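Side-chain contact in TetR family transcriptional repressor LfrR (Mycobacterium smegmatis, PDB 2V57), which represses transcription of the lfrRA operon, which encodes an efflux pump and its regulator, by binding directly to the promoter region upstream of its own gene: residues A87-V92 with A175-L180. Sequence-based numbering, arbitrary orientation.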
loop_
_atom_site.group_PDB
_atom_site.type_symbol
_atom_site.label_atom_id
_atom_site.label_comp_id
_atom_site.label_asym_id
_atom_site.label_seq_id
_atom_site.Cartn_x
_atom_site.Cartn_y
_atom_site.Cartn_z
ATOM N N ALA B 87 -3.454 -21.842 -14.400
ATOM C CA ALA B 87 -4.849 -21.725 -13.996
ATOM C C ALA B 87 -4.982 -21.669 -12.480
ATOM O O ALA B 87 -5.842 -20.951 -11.960
ATOM C CB ALA B 87 -5.672 -22.871 -14.562
ATOM N N ALA B 88 -4.145 -22.429 -11.770
ATOM C CA ALA B 88 -4.172 -22.396 -10.307
ATOM C C ALA B 88 -3.793 -21.018 -9.787
ATOM O O ALA B 88 -4.465 -20.479 -8.908
ATOM C CB ALA B 88 -3.265 -23.476 -9.712
ATOM N N LEU B 89 -2.731 -20.435 -10.348
ATOM C CA LEU B 89 -2.301 -19.096 -9.954
ATOM C C LEU B 89 -3.410 -18.084 -10.243
ATOM O O LEU B 89 -3.665 -17.193 -9.441
ATOM C CB LEU B 89 -1.002 -18.697 -10.670
ATOM C CG LEU B 89 -0.437 -17.308 -10.348
ATOM C CD1 LEU B 89 -0.249 -17.117 -8.840
ATOM C CD2 LEU B 89 0.872 -17.029 -11.121
ATOM N N ARG B 90 -4.072 -18.226 -11.388
ATOM C CA ARG B 90 -5.198 -17.351 -11.697
ATOM C C ARG B 90 -6.304 -17.448 -10.637
ATOM O O ARG B 90 -6.836 -16.422 -10.197
ATOM C CB ARG B 90 -5.770 -17.637 -13.084
ATOM C CG ARG B 90 -7.023 -16.826 -13.383
ATOM C CD ARG B 90 -7.485 -17.020 -14.826
ATOM N NE ARG B 90 -6.583 -16.325 -15.734
ATOM C CZ ARG B 90 -6.841 -15.135 -16.266
ATOM N NH1 ARG B 90 -7.988 -14.527 -15.996
ATOM N NH2 ARG B 90 -5.954 -14.564 -17.066
ATOM N N ARG B 91 -6.641 -18.662 -10.211
ATOM C CA ARG B 91 -7.643 -18.832 -9.157
ATOM C C ARG B 91 -7.220 -18.126 -7.861
ATOM O O ARG B 91 -8.043 -17.509 -7.180
ATOM C CB ARG B 91 -7.905 -20.312 -8.894
ATOM C CG ARG B 91 -8.603 -21.036 -10.035
ATOM C CD ARG B 91 -9.203 -22.346 -9.577
ATOM N NE ARG B 91 -8.214 -23.243 -8.987
ATOM C CZ ARG B 91 -7.446 -24.067 -9.697
ATOM N NH1 ARG B 91 -7.554 -24.093 -11.018
ATOM N NH2 ARG B 91 -6.570 -24.872 -9.097
ATOM N N VAL B 92 -5.936 -18.209 -7.531
ATOM C CA VAL B 92 -5.422 -17.547 -6.335
ATOM C C VAL B 92 -5.558 -16.035 -6.430
ATOM O O VAL B 92 -6.020 -15.387 -5.482
ATOM C CB VAL B 92 -3.964 -17.948 -6.052
ATOM C CG1 VAL B 92 -3.327 -16.998 -5.039
ATOM C CG2 VAL B 92 -3.921 -19.406 -5.562
ATOM N N ALA B 175 -4.298 -8.643 -16.229
ATOM C CA ALA B 175 -3.179 -7.715 -16.088
ATOM C C ALA B 175 -2.263 -8.132 -14.949
ATOM O O ALA B 175 -1.037 -8.119 -15.087
ATOM C CB ALA B 175 -3.678 -6.280 -15.883
ATOM N N ILE B 176 -2.848 -8.501 -13.814
ATOM C CA ILE B 176 -2.031 -8.958 -12.705
ATOM C C ILE B 176 -1.251 -10.197 -13.148
ATOM O O ILE B 176 -0.047 -10.287 -12.923
ATOM C CB ILE B 176 -2.864 -9.255 -11.458
ATOM C CG1 ILE B 176 -3.413 -7.943 -10.874
ATOM C CG2 ILE B 176 -2.022 -10.002 -10.407
ATOM C CD1 ILE B 176 -4.401 -8.191 -9.712
ATOM N N MET B 177 -1.928 -11.137 -13.801
ATOM C CA MET B 177 -1.246 -12.356 -14.260
ATOM C C MET B 177 -0.079 -12.027 -15.201
ATOM O O MET B 177 1.020 -12.568 -15.058
ATOM C CB MET B 177 -2.221 -13.329 -14.936
ATOM C CG MET B 177 -3.152 -14.043 -13.988
ATOM S SD MET B 177 -2.279 -15.155 -12.859
ATOM C CE MET B 177 -1.668 -16.426 -13.980
ATOM N N THR B 178 -0.315 -11.126 -16.151
ATOM C CA THR B 178 0.725 -10.740 -17.110
ATOM C C THR B 178 1.891 -10.016 -16.428
ATOM O O THR B 178 3.053 -10.282 -16.721
ATOM C CB THR B 178 0.142 -9.914 -18.275
ATOM O OG1 THR B 178 -0.928 -10.649 -18.881
ATOM C CG2 THR B 178 1.197 -9.633 -19.328
ATOM N N SER B 179 1.578 -9.126 -15.490
ATOM C CA SER B 179 2.609 -8.438 -14.723
ATOM C C SER B 179 3.477 -9.403 -13.894
ATOM O O SER B 179 4.693 -9.226 -13.807
ATOM C CB SER B 179 1.966 -7.396 -13.806
ATOM O OG SER B 179 1.359 -6.383 -14.575
ATOM N N LEU B 180 2.855 -10.406 -13.272
ATOM C CA LEU B 180 3.605 -11.380 -12.491
ATOM C C LEU B 180 4.588 -12.171 -13.369
ATOM O O LEU B 180 5.734 -12.424 -12.980
ATOM C CB LEU B 180 2.650 -12.359 -11.770
ATOM C CG LEU B 180 1.881 -11.781 -10.570
ATOM C CD1 LEU B 180 0.669 -12.651 -10.192
ATOM C CD2 LEU B 180 2.811 -11.565 -9.358
#
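Met177 slides its thioether alongside Leu89, the two side chains passing in opposite directions, and rests it against the backbone of Arg90, joining helix 169-182 to helix 85-97 in the all-helical ligand-binding and dimerisation domain of this TetR-family repressor. The short helix segments run at 123° to one another, their axes approaching to 10.5 Å at the closest point, and the unbranched, flexible methionine is long enough to span that gap. Bends at chi2 and chi3 (-65° and -67°) curl its chain, bringing Met177 SD to 3.8 Å from Leu89 CG and equally close to Arg90 CA, while Met177 CE lies 3.9 Å from Leu89 CD2. The sulfur thus touches two successive residues of helix 85-97, while the methyl group leans on Leu89. Leu89 suits the buried side of this seam: with CG anti to the backbone N, its branch is carried toward helix 169-182, where CD2 also comes within 4.5 Å of Leu180 CD1, a looser apolar contact. Val132 and Leu133 of helix 128-134 and Ile185 of the second subunit extend the hydrophobic packing, so the leucine side of the contact is part of the dimer interface. Arg90 takes the partly exposed side, where its long chain packs on His170 and Val173 of helix 169-182 while NH2 forms a salt bridge with Asp174, three residues before Met177. Met177 CG sits over one face of the guanidinium, toward its rim, 4.2 Å from Arg90 NH2.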